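Local coordinates for protein oxidoreductase, Gfo/Idh/MocA family (Pseudomonas syringae pv. tomato, PDB 3DTY) that probably acts as a nucleotide-dependent oxidoreductase with an N-terminal Rossmann domain, binds magnesium in the crystal and assembles as a tetramer, at residues L73-Q78 against D84-V89; A105-L110 against R129-K134; H111-K116 against L343-T348; P117-F120 against Q124-N127; A335-R340 against R360-D365. All coordinates share one frame; numbering follows the deposited sequence.

Interaction 1: L73-Q78 against D84-V89; sequences LSMFEQ and DGIQAV
The selenomethionine M75 and the ring of F76, neighbours on helix 72-79, reach across to I86, just before strand 88-92, and to V89 inside it. M75 leaves the helix with CG anti to the backbone N (chi1 172°) and then turns at its third torsion, so that the terminal methyl swings round to V89: CE of M75 lies 4.0 Å from CG2 of V89. The two side chains meet at a slant. Further back along the same chain, CG of M75 passes CD1 of I86 at 4.3 Å.

F76 lies next to this bent chain with its ring oblique to both partners. CZ approaches CG1 of V89 at 4.2 Å, while CD1 of F76 lies 4.4 Å from CD1 of I86, so each aliphatic residue is touched by both helix residues. A long, flexible methionine, here selenomethionine, and a broad ring span the distance between backbones that remain 8.4 Å apart at the CA atoms of F76 and I86. The branched I86 and V89 offer methyls to meet them. A16 and A44 of neighbouring strands and A105 of helix 98-107 also border the cluster. Helix 72-79 thereby lies against the parallel sheet beside the strand that follows it, as in the alpha/beta layering of a Rossmann fold.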
# COMPACT_ATOMS: atom_id res chain seq x y z
N LEU A 73 -12.64 -9.91 47.15
CA LEU A 73 -12.19 -10.43 48.44
C LEU A 73 -12.97 -11.67 48.89
O LEU A 73 -12.38 -12.68 49.28
CB LEU A 73 -12.27 -9.35 49.51
CG LEU A 73 -10.89 -8.83 49.94
CD1 LEU A 73 -10.95 -7.36 50.28
CD2 LEU A 73 -10.40 -9.66 51.13
N SER A 74 -14.29 -11.60 48.85
CA SER A 74 -15.09 -12.75 49.25
C SER A 74 -14.74 -13.93 48.34
O SER A 74 -14.67 -15.08 48.79
CB SER A 74 -16.58 -12.41 49.19
OG SER A 74 -16.94 -11.85 47.95
N MSE A 75 -14.52 -13.65 47.06
CA MSE A 75 -14.16 -14.71 46.12
C MSE A 75 -12.84 -15.37 46.52
O MSE A 75 -12.76 -16.59 46.66
CB MSE A 75 -14.05 -14.18 44.69
CG MSE A 75 -13.49 -15.22 43.71
SE MSE A 75 -13.85 -14.88 41.83
CE MSE A 75 -12.42 -13.63 41.45
N PHE A 76 -11.80 -14.56 46.70
CA PHE A 76 -10.50 -15.10 47.07
C PHE A 76 -10.56 -15.91 48.36
O PHE A 76 -10.02 -17.01 48.44
CB PHE A 76 -9.47 -13.98 47.21
CG PHE A 76 -9.16 -13.25 45.92
CD1 PHE A 76 -9.58 -13.77 44.70
CD2 PHE A 76 -8.46 -12.05 45.94
CE1 PHE A 76 -9.29 -13.11 43.51
CE2 PHE A 76 -8.16 -11.38 44.75
CZ PHE A 76 -8.58 -11.91 43.54
N GLU A 77 -11.23 -15.37 49.38
CA GLU A 77 -11.36 -16.05 50.67
C GLU A 77 -12.07 -17.40 50.60
O GLU A 77 -11.56 -18.41 51.09
CB GLU A 77 -12.08 -15.14 51.67
CG GLU A 77 -11.16 -14.17 52.40
CD GLU A 77 -11.91 -12.98 52.99
OE1 GLU A 77 -13.09 -13.15 53.38
OE2 GLU A 77 -11.31 -11.88 53.08
N GLN A 78 -13.25 -17.41 49.98
CA GLN A 78 -14.05 -18.62 49.85
C GLN A 78 -13.50 -19.65 48.87
O GLN A 78 -13.56 -20.85 49.12
CB GLN A 78 -15.49 -18.24 49.47
CG GLN A 78 -16.28 -17.65 50.63
CD GLN A 78 -17.58 -16.99 50.21
OE1 GLN A 78 -18.44 -17.62 49.59
NE2 GLN A 78 -17.73 -15.72 50.57
N ASP A 84 -11.52 -27.50 44.51
CA ASP A 84 -11.63 -27.19 43.09
C ASP A 84 -11.69 -25.67 42.95
O ASP A 84 -12.31 -25.15 42.03
CB ASP A 84 -12.89 -27.83 42.51
CG ASP A 84 -14.16 -27.23 43.09
OD1 ASP A 84 -14.13 -26.82 44.27
OD2 ASP A 84 -15.18 -27.19 42.38
N GLY A 85 -11.05 -24.97 43.89
CA GLY A 85 -11.04 -23.52 43.86
C GLY A 85 -10.17 -22.98 42.73
O GLY A 85 -9.27 -23.66 42.25
N ILE A 86 -10.45 -21.75 42.31
CA ILE A 86 -9.69 -21.14 41.23
C ILE A 86 -8.18 -21.20 41.45
O ILE A 86 -7.69 -21.13 42.59
CB ILE A 86 -10.09 -19.66 41.02
CG1 ILE A 86 -9.98 -18.89 42.34
CG2 ILE A 86 -11.50 -19.58 40.46
CD1 ILE A 86 -10.14 -17.37 42.18
N GLN A 87 -7.45 -21.33 40.35
CA GLN A 87 -6.00 -21.39 40.37
C GLN A 87 -5.43 -20.09 39.83
O GLN A 87 -4.29 -19.72 40.13
CB GLN A 87 -5.50 -22.54 39.49
CG GLN A 87 -5.81 -23.92 40.02
CD GLN A 87 -5.63 -24.99 38.97
OE1 GLN A 87 -6.45 -25.12 38.06
NE2 GLN A 87 -4.55 -25.75 39.08
N ALA A 88 -6.24 -19.38 39.05
CA ALA A 88 -5.81 -18.13 38.44
C ALA A 88 -6.95 -17.13 38.30
O ALA A 88 -8.12 -17.51 38.27
CB ALA A 88 -5.19 -18.42 37.08
N VAL A 89 -6.60 -15.85 38.20
CA VAL A 89 -7.61 -14.81 38.05
C VAL A 89 -7.15 -13.69 37.12
O VAL A 89 -5.98 -13.29 37.13
CB VAL A 89 -7.99 -14.19 39.43
CG1 VAL A 89 -6.76 -13.58 40.09
CG2 VAL A 89 -9.06 -13.15 39.25

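Interaction 2: A105-L110 against R129-K134; sequences ALEAGL and RELSHK
L106 of helix 98-107 pushes its forked end against the backbone and side chain of helix 122-134, and the apolar contacts carry the association. CD1 of L106 is 3.8 Å from CB of L131, and the same methyl lies 3.8 Å from N of S132. The other branch, CD2, comes within 4.2 Å of CA of S132. With CG anti to the carbonyl carbon (chi1 -73°), L106 extends its two methyls toward the second helix. The small S132 leaves room for a leucine to come this close, the CA atoms of L106 and S132 being 6.4 Å apart. L131 lies at an oblique angle to L106, and at the outer margin its CD1 meets CG of E107 at 4.4 Å, the aliphatic part of the glutamate serving as an apolar edge.

The polar groups turn to other partners. The carboxylate of E107 pairs with K103 on its own helix, and OG of S132 is hydrogen-bonded to the carbonyl of R137, which satisfies the hydroxyl of a buried residue.

Backbone bonds finish the first helix. G109 N binds L106 O at 2.8 Å, and L110 N reaches back to A105 O at 2.9 Å. G109 takes a positive phi of 69°, which glycine adopts readily, and turns the chain toward strand 111-114. This is a Schellman motif with G109 as its C-prime residue, placed where one Rossmann-fold helix hands over to the next strand beside a neighbouring helix.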
# COMPACT_ATOMS: atom_id res chain seq x y z
N ALA A 105 -4.90 -11.13 45.32
CA ALA A 105 -4.84 -12.39 44.59
C ALA A 105 -3.53 -13.12 44.88
O ALA A 105 -3.54 -14.32 45.16
CB ALA A 105 -4.97 -12.14 43.10
N LEU A 106 -2.41 -12.41 44.81
CA LEU A 106 -1.12 -13.04 45.08
C LEU A 106 -1.05 -13.57 46.52
O LEU A 106 -0.63 -14.71 46.76
CB LEU A 106 0.03 -12.05 44.85
CG LEU A 106 0.39 -11.66 43.41
CD1 LEU A 106 1.46 -10.58 43.42
CD2 LEU A 106 0.88 -12.89 42.64
N GLU A 107 -1.48 -12.74 47.46
CA GLU A 107 -1.47 -13.13 48.87
C GLU A 107 -2.37 -14.35 49.07
O GLU A 107 -2.18 -15.11 50.01
CB GLU A 107 -1.96 -11.98 49.75
CG GLU A 107 -1.17 -10.71 49.54
CD GLU A 107 -1.60 -9.60 50.47
OE1 GLU A 107 -2.82 -9.34 50.59
OE2 GLU A 107 -0.70 -8.97 51.08
N ALA A 108 -3.34 -14.52 48.17
CA ALA A 108 -4.25 -15.64 48.24
C ALA A 108 -3.73 -16.84 47.44
O ALA A 108 -4.46 -17.81 47.22
CB ALA A 108 -5.62 -15.23 47.75
N GLY A 109 -2.47 -16.77 47.01
CA GLY A 109 -1.87 -17.86 46.26
C GLY A 109 -2.43 -18.07 44.86
O GLY A 109 -2.49 -19.19 44.36
N LEU A 110 -2.83 -16.98 44.22
CA LEU A 110 -3.38 -17.09 42.88
C LEU A 110 -2.48 -16.52 41.79
O LEU A 110 -1.87 -15.46 41.98
CB LEU A 110 -4.73 -16.37 42.81
CG LEU A 110 -5.83 -16.81 43.78
CD1 LEU A 110 -7.04 -15.90 43.60
CD2 LEU A 110 -6.20 -18.28 43.52
N ARG A 129 5.93 -7.43 42.63
CA ARG A 129 7.03 -8.30 42.21
C ARG A 129 7.55 -9.08 43.42
O ARG A 129 7.82 -10.28 43.33
CB ARG A 129 8.16 -7.47 41.60
CG ARG A 129 9.44 -8.25 41.35
CD ARG A 129 10.58 -7.34 40.93
NE ARG A 129 10.64 -7.19 39.48
CZ ARG A 129 11.37 -6.28 38.86
NH1 ARG A 129 12.12 -5.43 39.55
NH2 ARG A 129 11.38 -6.24 37.53
N GLU A 130 7.71 -8.39 44.55
CA GLU A 130 8.16 -9.02 45.78
C GLU A 130 7.18 -10.14 46.17
O GLU A 130 7.59 -11.28 46.44
CB GLU A 130 8.24 -7.99 46.91
CG GLU A 130 9.52 -7.15 46.96
CD GLU A 130 9.35 -5.82 47.70
OE1 GLU A 130 8.59 -5.77 48.69
OE2 GLU A 130 9.98 -4.82 47.28
N LEU A 131 5.90 -9.82 46.19
CA LEU A 131 4.86 -10.79 46.55
C LEU A 131 4.80 -11.95 45.56
O LEU A 131 4.56 -13.10 45.94
CB LEU A 131 3.50 -10.12 46.59
CG LEU A 131 3.28 -9.16 47.76
CD1 LEU A 131 2.00 -8.38 47.52
CD2 LEU A 131 3.20 -9.94 49.08
N SER A 132 5.02 -11.64 44.28
CA SER A 132 5.00 -12.65 43.25
C SER A 132 6.07 -13.70 43.51
O SER A 132 5.82 -14.90 43.40
CB SER A 132 5.22 -12.02 41.87
OG SER A 132 5.18 -13.01 40.86
N HIS A 133 7.27 -13.25 43.86
CA HIS A 133 8.35 -14.19 44.13
C HIS A 133 8.09 -14.94 45.43
O HIS A 133 8.31 -16.15 45.52
CB HIS A 133 9.70 -13.46 44.20
CG HIS A 133 10.12 -12.84 42.91
ND1 HIS A 133 10.06 -13.51 41.70
CD2 HIS A 133 10.63 -11.61 42.62
CE1 HIS A 133 10.51 -12.72 40.74
NE2 HIS A 133 10.86 -11.57 41.27
N LYS A 134 7.59 -14.23 46.44
CA LYS A 134 7.30 -14.83 47.74
C LYS A 134 6.28 -15.94 47.66
O LYS A 134 6.46 -17.03 48.22
CB LYS A 134 6.79 -13.76 48.71
CG LYS A 134 6.37 -14.29 50.07
CD LYS A 134 5.78 -13.20 50.93
CE LYS A 134 5.43 -13.71 52.32
NZ LYS A 134 4.79 -12.65 53.15

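Interaction 3: H111-K116 against L343-T348; sequences HVVCEK and LAMDAT
The imidazole of H111 lies flat against the selenomethionine M345, whose CB sits 3.9 Å from the ring centroid and only 3° off the ring normal, a CH-pi contact over one face. M345 departs from its helix with CG beside the backbone N (chi1 -64°) and continues fully extended. It therefore runs past H111 in the opposite sense, with CG 3.7 Å from CG of the histidine. Its selenium lies oblique to the ring, 4.7 Å from the centroid. The unbranched chain ends in a methyl that meets V113 at about a right angle: CE is 3.7 Å from CG2 of V113. An unbranched methionine chain, selenomethionine here, can lie close over a flat ring in this way.

T348 approaches the ring at its edge, where CG2 is 4.1 Å from NE2 of H111. Its hydroxyl is directed elsewhere, OG1 donating to A344 O at 2.9 Å, a carbonyl that also accepts from T348 N on the opposite face of its plane.

Segment 343-348 of helix 330-349, from the C-terminal family region, thus runs nearly antiparallel to strand 111-114 (158°) and packs on the Rossmann sheet. M345 also touches A88 of the adjoining strand 88-92, while V112 points away to A105 of helix 98-107 across the sheet.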
# COMPACT_ATOMS: atom_id res chain seq x y z
N HIS A 111 -2.37 -17.22 40.67
CA HIS A 111 -1.60 -16.69 39.55
C HIS A 111 -2.49 -15.58 39.01
O HIS A 111 -3.72 -15.72 38.97
CB HIS A 111 -1.40 -17.72 38.43
CG HIS A 111 -0.45 -18.82 38.77
ND1 HIS A 111 -0.87 -20.09 39.07
CD2 HIS A 111 0.90 -18.84 38.85
CE1 HIS A 111 0.18 -20.85 39.33
NE2 HIS A 111 1.27 -20.12 39.20
N VAL A 112 -1.88 -14.48 38.59
CA VAL A 112 -2.63 -13.35 38.08
C VAL A 112 -2.33 -12.96 36.64
O VAL A 112 -1.21 -13.10 36.15
CB VAL A 112 -2.37 -12.09 38.95
CG1 VAL A 112 -3.21 -10.91 38.47
CG2 VAL A 112 -2.67 -12.40 40.40
N VAL A 113 -3.36 -12.48 35.96
CA VAL A 113 -3.23 -11.96 34.61
C VAL A 113 -3.92 -10.62 34.78
O VAL A 113 -5.12 -10.56 34.99
CB VAL A 113 -3.97 -12.80 33.57
CG1 VAL A 113 -3.97 -12.07 32.23
CG2 VAL A 113 -3.29 -14.15 33.42
N CYS A 114 -3.14 -9.55 34.73
CA CYS A 114 -3.67 -8.21 34.94
C CYS A 114 -3.71 -7.38 33.68
O CYS A 114 -2.75 -7.35 32.91
CB CYS A 114 -2.85 -7.48 36.01
SG CYS A 114 -3.59 -5.93 36.59
N GLU A 115 -4.84 -6.72 33.46
CA GLU A 115 -5.00 -5.85 32.31
C GLU A 115 -4.03 -4.72 32.59
O GLU A 115 -3.98 -4.22 33.72
CB GLU A 115 -6.44 -5.32 32.25
CG GLU A 115 -6.73 -4.32 31.14
CD GLU A 115 -6.58 -4.93 29.74
OE1 GLU A 115 -6.83 -6.13 29.59
OE2 GLU A 115 -6.23 -4.19 28.79
N LYS A 116 -3.24 -4.32 31.61
CA LYS A 116 -2.32 -3.23 31.87
C LYS A 116 -3.13 -1.97 32.14
O LYS A 116 -4.28 -1.85 31.70
CB LYS A 116 -1.33 -3.03 30.70
CG LYS A 116 -1.85 -3.43 29.33
CD LYS A 116 -2.71 -2.36 28.71
CE LYS A 116 -1.89 -1.12 28.37
NZ LYS A 116 -2.75 -0.06 27.81
N LEU A 343 1.39 -21.66 30.22
CA LEU A 343 2.64 -22.40 30.25
C LEU A 343 3.51 -21.88 31.40
O LEU A 343 4.15 -22.66 32.10
CB LEU A 343 3.39 -22.24 28.92
CG LEU A 343 2.76 -22.95 27.71
CD1 LEU A 343 3.57 -22.68 26.44
CD2 LEU A 343 2.68 -24.44 28.01
N ALA A 344 3.50 -20.57 31.61
CA ALA A 344 4.29 -19.99 32.69
C ALA A 344 3.75 -20.46 34.05
O ALA A 344 4.50 -20.78 34.96
CB ALA A 344 4.26 -18.46 32.60
N MSE A 345 2.43 -20.52 34.16
CA MSE A 345 1.81 -20.96 35.41
C MSE A 345 2.19 -22.40 35.73
O MSE A 345 2.52 -22.72 36.87
CB MSE A 345 0.29 -20.85 35.31
CG MSE A 345 -0.21 -19.44 35.15
SE MSE A 345 -2.12 -19.34 35.01
CE MSE A 345 -2.30 -17.45 34.63
N ASP A 346 2.16 -23.25 34.71
CA ASP A 346 2.48 -24.66 34.88
C ASP A 346 3.94 -24.88 35.23
O ASP A 346 4.26 -25.73 36.07
CB ASP A 346 2.13 -25.43 33.61
CG ASP A 346 2.17 -26.93 33.81
OD1 ASP A 346 1.22 -27.47 34.41
OD2 ASP A 346 3.15 -27.57 33.38
N ALA A 347 4.83 -24.15 34.58
CA ALA A 347 6.26 -24.29 34.86
C ALA A 347 6.53 -23.84 36.29
O ALA A 347 7.31 -24.46 37.01
CB ALA A 347 7.08 -23.46 33.88
N THR A 348 5.87 -22.75 36.68
CA THR A 348 6.02 -22.20 38.02
C THR A 348 5.51 -23.19 39.06
O THR A 348 6.15 -23.39 40.09
CB THR A 348 5.24 -20.87 38.19
OG1 THR A 348 5.82 -19.87 37.35
CG2 THR A 348 5.29 -20.40 39.63

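Interaction 4: P117-F120 against Q124-N127; sequences PLCF and QAEN. With MG (magnesium ion), chain F.
C119 places SG between its backbone N and carbonyl carbon (chi1 49°), which aims the sulfur at the turn of helix holding A125, while the CG of Q124 points away from its carbonyl carbon (chi1 -64°) and the chain extends so that its amide returns to the loop. The setting is the strand-to-helix connection of the Rossmann fold, in which the loop after strand 111-114 folds onto the first turns of helix 122-134.

SG of C119 lies 3.6 Å from CB of A125 and 3.4 Å from its backbone N. Cysteine and alanine are both small enough for loop and helix to draw together here, and both are buried. L118 rests its CD2 lightly on A125, at the margin of the same apolar patch. V371 and V368 of helix 364-382 border C119 and A125 respectively.

Q124 supplies the polar link. Its OE1 accepts a weak bond from F120 N at 3.4 Å, and water 1 bridges the same two atoms, accepting from F120 N and donating to OE1. A glutamine is long enough to span from helix to loop and, with the water, gives the peptide N-H of F120 a partner.

One helical turn further on, N127 turns to the metal. E123 joins it as the other protein ligand, and four waters complete six ligands, while ND2 of N127 is hydrogen-bonded to OH of Y99, which helps fix the amide's rotation. The carbonyl oxygen OD1 of N127 binds the magnesium ion at 2.2 Å.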
# COMPACT_ATOMS: atom_id res chain seq x y z
N PRO A 117 -2.58 -1.04 32.93
CA PRO A 117 -1.25 -1.20 33.51
C PRO A 117 -1.32 -2.04 34.78
O PRO A 117 -2.40 -2.29 35.32
CB PRO A 117 -0.84 0.24 33.81
CG PRO A 117 -2.14 0.82 34.28
CD PRO A 117 -3.14 0.29 33.25
N LEU A 118 -0.16 -2.49 35.24
CA LEU A 118 -0.08 -3.30 36.45
C LEU A 118 -0.49 -2.46 37.65
O LEU A 118 -1.16 -2.94 38.57
CB LEU A 118 1.35 -3.79 36.63
CG LEU A 118 1.58 -4.64 37.88
CD1 LEU A 118 0.76 -5.92 37.79
CD2 LEU A 118 3.06 -4.94 38.00
N CYS A 119 -0.07 -1.21 37.65
CA CYS A 119 -0.37 -0.27 38.72
C CYS A 119 0.11 1.11 38.28
O CYS A 119 0.47 1.30 37.11
CB CYS A 119 0.32 -0.71 40.02
SG CYS A 119 2.08 -1.12 39.84
N PHE A 120 0.12 2.08 39.19
CA PHE A 120 0.53 3.43 38.83
C PHE A 120 1.93 3.86 39.24
O PHE A 120 2.55 4.67 38.55
CB PHE A 120 -0.48 4.44 39.38
CG PHE A 120 -1.84 4.35 38.76
CD1 PHE A 120 -1.98 4.02 37.41
CD2 PHE A 120 -2.98 4.63 39.51
CE1 PHE A 120 -3.24 3.98 36.82
CE2 PHE A 120 -4.24 4.60 38.92
CZ PHE A 120 -4.38 4.27 37.57
N GLN A 124 4.72 0.52 44.07
CA GLN A 124 3.65 -0.47 44.11
C GLN A 124 4.08 -1.65 43.24
O GLN A 124 3.96 -2.80 43.64
CB GLN A 124 2.33 0.11 43.59
CG GLN A 124 1.77 1.24 44.43
CD GLN A 124 0.55 1.88 43.80
OE1 GLN A 124 0.42 1.97 42.58
NE2 GLN A 124 -0.36 2.36 44.64
N ALA A 125 4.59 -1.35 42.05
CA ALA A 125 5.04 -2.39 41.13
C ALA A 125 6.06 -3.32 41.79
O ALA A 125 5.97 -4.55 41.67
CB ALA A 125 5.65 -1.77 39.90
N GLU A 126 7.04 -2.74 42.48
CA GLU A 126 8.07 -3.53 43.16
C GLU A 126 7.46 -4.37 44.28
O GLU A 126 7.99 -5.44 44.60
CB GLU A 126 9.15 -2.61 43.74
CG GLU A 126 9.83 -1.74 42.70
CD GLU A 126 10.88 -2.48 41.90
OE1 GLU A 126 10.85 -3.73 41.87
OE2 GLU A 126 11.74 -1.81 41.28
N ASN A 127 6.36 -3.90 44.86
CA ASN A 127 5.69 -4.65 45.93
C ASN A 127 5.05 -5.91 45.36
O ASN A 127 5.13 -6.98 45.95
CB ASN A 127 4.59 -3.82 46.60
CG ASN A 127 5.13 -2.65 47.39
OD1 ASN A 127 6.32 -2.61 47.71
ND2 ASN A 127 4.26 -1.71 47.74
MG MG F . 7.21 -1.04 48.98
O HOH W 1 -1.78 2.07 41.31
O HOH W 2 8.72 -2.73 49.29
O HOH W 3 8.36 -1.39 47.23
O HOH W 4 8.57 0.04 49.70
O HOH W 5 6.21 -1.62 50.52

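Interaction 5: A335-R340 against R360-D365; sequences ANLYYR and RYPGID
R340 and L337, three residues apart on helix 330-349, meet the incoming chain R360 to P362. CD of R340 is 3.0 Å from the carbonyl oxygen of R360, and NH1 donates a weak, bent hydrogen bond to that same oxygen at 3.3 Å (124° at the hydrogen). The guanidinium is oblique to it. R340 is extended from CG to NE, which carries its charged end beyond the carbonyl while the near end packs: CB lies 3.9 Å from CB of Y361. An arginine suits this place because its alkyl part packs on Y361 while its guanidinium finds polar partners.

Alongside, L337 lies obliquely across the ring of P362. CG stands anti to the backbone N (chi1 -179°), and CD1 is brought to 3.2 Å from CD of P362, tighter than usual carbon contact.

In the next shell, D319 forms a salt bridge with NH2 of R340 and so steadies its far end, whereas E152 pairs with NE of R360. The ring of Y361 turns away from R340 to lie on F341 and A344, and P362 is tied by its backbone to V141. G363 stands at the N-cap of the following helix.

The stretch 360-363 thus runs between helix 330-349 and strand 139-141, outermost in the parallel sheet within this chain, and leads into helix 364-382, which packs against helix 122-134.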
# COMPACT_ATOMS: atom_id res chain seq x y z
N ALA A 335 -4.99 -15.12 22.24
CA ALA A 335 -5.08 -16.51 22.64
C ALA A 335 -3.65 -17.04 22.78
O ALA A 335 -3.37 -17.82 23.68
CB ALA A 335 -5.85 -17.33 21.60
N ASN A 336 -2.76 -16.59 21.89
CA ASN A 336 -1.36 -17.02 21.94
C ASN A 336 -0.73 -16.53 23.24
O ASN A 336 0.10 -17.21 23.86
CB ASN A 336 -0.58 -16.46 20.75
CG ASN A 336 -1.04 -17.04 19.41
OD1 ASN A 336 -1.62 -18.12 19.36
ND2 ASN A 336 -0.77 -16.31 18.33
N LEU A 337 -1.12 -15.33 23.66
CA LEU A 337 -0.60 -14.75 24.89
C LEU A 337 -1.10 -15.55 26.08
O LEU A 337 -0.30 -16.01 26.91
CB LEU A 337 -1.05 -13.30 25.02
CG LEU A 337 -0.53 -12.57 26.26
CD1 LEU A 337 0.96 -12.38 26.16
CD2 LEU A 337 -1.22 -11.22 26.39
N TYR A 338 -2.41 -15.72 26.18
CA TYR A 338 -2.97 -16.47 27.30
C TYR A 338 -2.41 -17.89 27.39
O TYR A 338 -2.31 -18.45 28.47
CB TYR A 338 -4.50 -16.53 27.20
CG TYR A 338 -5.20 -15.56 28.13
CD1 TYR A 338 -5.49 -14.25 27.73
CD2 TYR A 338 -5.56 -15.94 29.42
CE1 TYR A 338 -6.12 -13.35 28.61
CE2 TYR A 338 -6.18 -15.06 30.29
CZ TYR A 338 -6.47 -13.77 29.89
OH TYR A 338 -7.09 -12.92 30.78
N TYR A 339 -2.05 -18.45 26.24
CA TYR A 339 -1.49 -19.80 26.22
C TYR A 339 -0.13 -19.79 26.90
O TYR A 339 0.23 -20.73 27.60
CB TYR A 339 -1.35 -20.30 24.78
CG TYR A 339 -0.83 -21.72 24.69
CD1 TYR A 339 -1.57 -22.79 25.20
CD2 TYR A 339 0.41 -22.00 24.11
CE1 TYR A 339 -1.09 -24.09 25.13
CE2 TYR A 339 0.89 -23.30 24.03
CZ TYR A 339 0.14 -24.34 24.55
OH TYR A 339 0.62 -25.62 24.50
N ARG A 340 0.63 -18.72 26.69
CA ARG A 340 1.95 -18.61 27.31
C ARG A 340 1.79 -18.37 28.80
O ARG A 340 2.58 -18.87 29.60
CB ARG A 340 2.76 -17.48 26.67
CG ARG A 340 3.23 -17.83 25.29
CD ARG A 340 3.93 -16.68 24.62
NE ARG A 340 4.20 -16.99 23.21
CZ ARG A 340 4.63 -16.09 22.33
NH1 ARG A 340 4.84 -14.84 22.72
NH2 ARG A 340 4.85 -16.45 21.07
N ARG A 360 8.47 -17.08 26.71
CA ARG A 360 8.55 -15.65 26.43
C ARG A 360 7.16 -15.03 26.58
O ARG A 360 6.31 -15.20 25.70
CB ARG A 360 9.04 -15.43 25.00
CG ARG A 360 10.10 -14.36 24.82
CD ARG A 360 10.49 -14.26 23.34
NE ARG A 360 10.57 -15.58 22.72
CZ ARG A 360 11.61 -16.40 22.81
NH1 ARG A 360 12.70 -16.04 23.48
NH2 ARG A 360 11.56 -17.60 22.24
N TYR A 361 6.94 -14.32 27.67
CA TYR A 361 5.64 -13.71 27.91
C TYR A 361 5.79 -12.46 28.75
O TYR A 361 6.77 -12.30 29.48
CB TYR A 361 4.72 -14.69 28.65
CG TYR A 361 5.02 -14.84 30.12
CD1 TYR A 361 4.17 -14.29 31.09
CD2 TYR A 361 6.17 -15.51 30.56
CE1 TYR A 361 4.46 -14.40 32.45
CE2 TYR A 361 6.46 -15.63 31.92
CZ TYR A 361 5.60 -15.07 32.86
OH TYR A 361 5.89 -15.17 34.20
N PRO A 362 4.82 -11.54 28.65
CA PRO A 362 4.89 -10.31 29.44
C PRO A 362 4.51 -10.65 30.87
O PRO A 362 3.32 -10.77 31.19
CB PRO A 362 3.87 -9.41 28.76
CG PRO A 362 2.83 -10.38 28.29
CD PRO A 362 3.66 -11.52 27.74
N GLY A 363 5.52 -10.84 31.73
CA GLY A 363 5.28 -11.18 33.12
C GLY A 363 5.52 -10.02 34.08
O GLY A 363 5.55 -8.86 33.66
N ILE A 364 5.71 -10.33 35.36
CA ILE A 364 5.92 -9.30 36.37
C ILE A 364 7.01 -8.28 35.98
O ILE A 364 6.85 -7.08 36.21
CB ILE A 364 6.26 -9.92 37.76
CG1 ILE A 364 6.27 -8.82 38.82
CG2 ILE A 364 7.61 -10.63 37.72
CD1 ILE A 364 4.93 -8.11 38.95
N ASP A 365 8.11 -8.75 35.41
CA ASP A 365 9.18 -7.84 35.02
C ASP A 365 8.69 -6.83 33.99
O ASP A 365 8.88 -5.62 34.15
CB ASP A 365 10.38 -8.62 34.45
CG ASP A 365 11.15 -9.36 35.53
OD1 ASP A 365 10.96 -9.06 36.73
OD2 ASP A 365 11.97 -10.24 35.18

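In the fold
From the N terminus, interaction 1 closes a short loop between helix 72-79 and strand 88-92. Interaction 2 follows in series, joining helices 98-107 and 122-134, and interaction 4 is nested inside its loop at the turn leading into helix 122-134. Interaction 3 begins between the segments of interaction 2, so the two cross; its loop runs from strand 111-114 to helix 330-349, encloses interaction 4 and links the two family regions. Interaction 5 closes the connection from helix 330-349 to the start of helix 364-382 and crosses interaction 3 on the first of these. Strands 88-92 and 111-114, sheet neighbours, connect interactions 1 and 3, while the R129 to D365 salt bridge joins interactions 2 and 5.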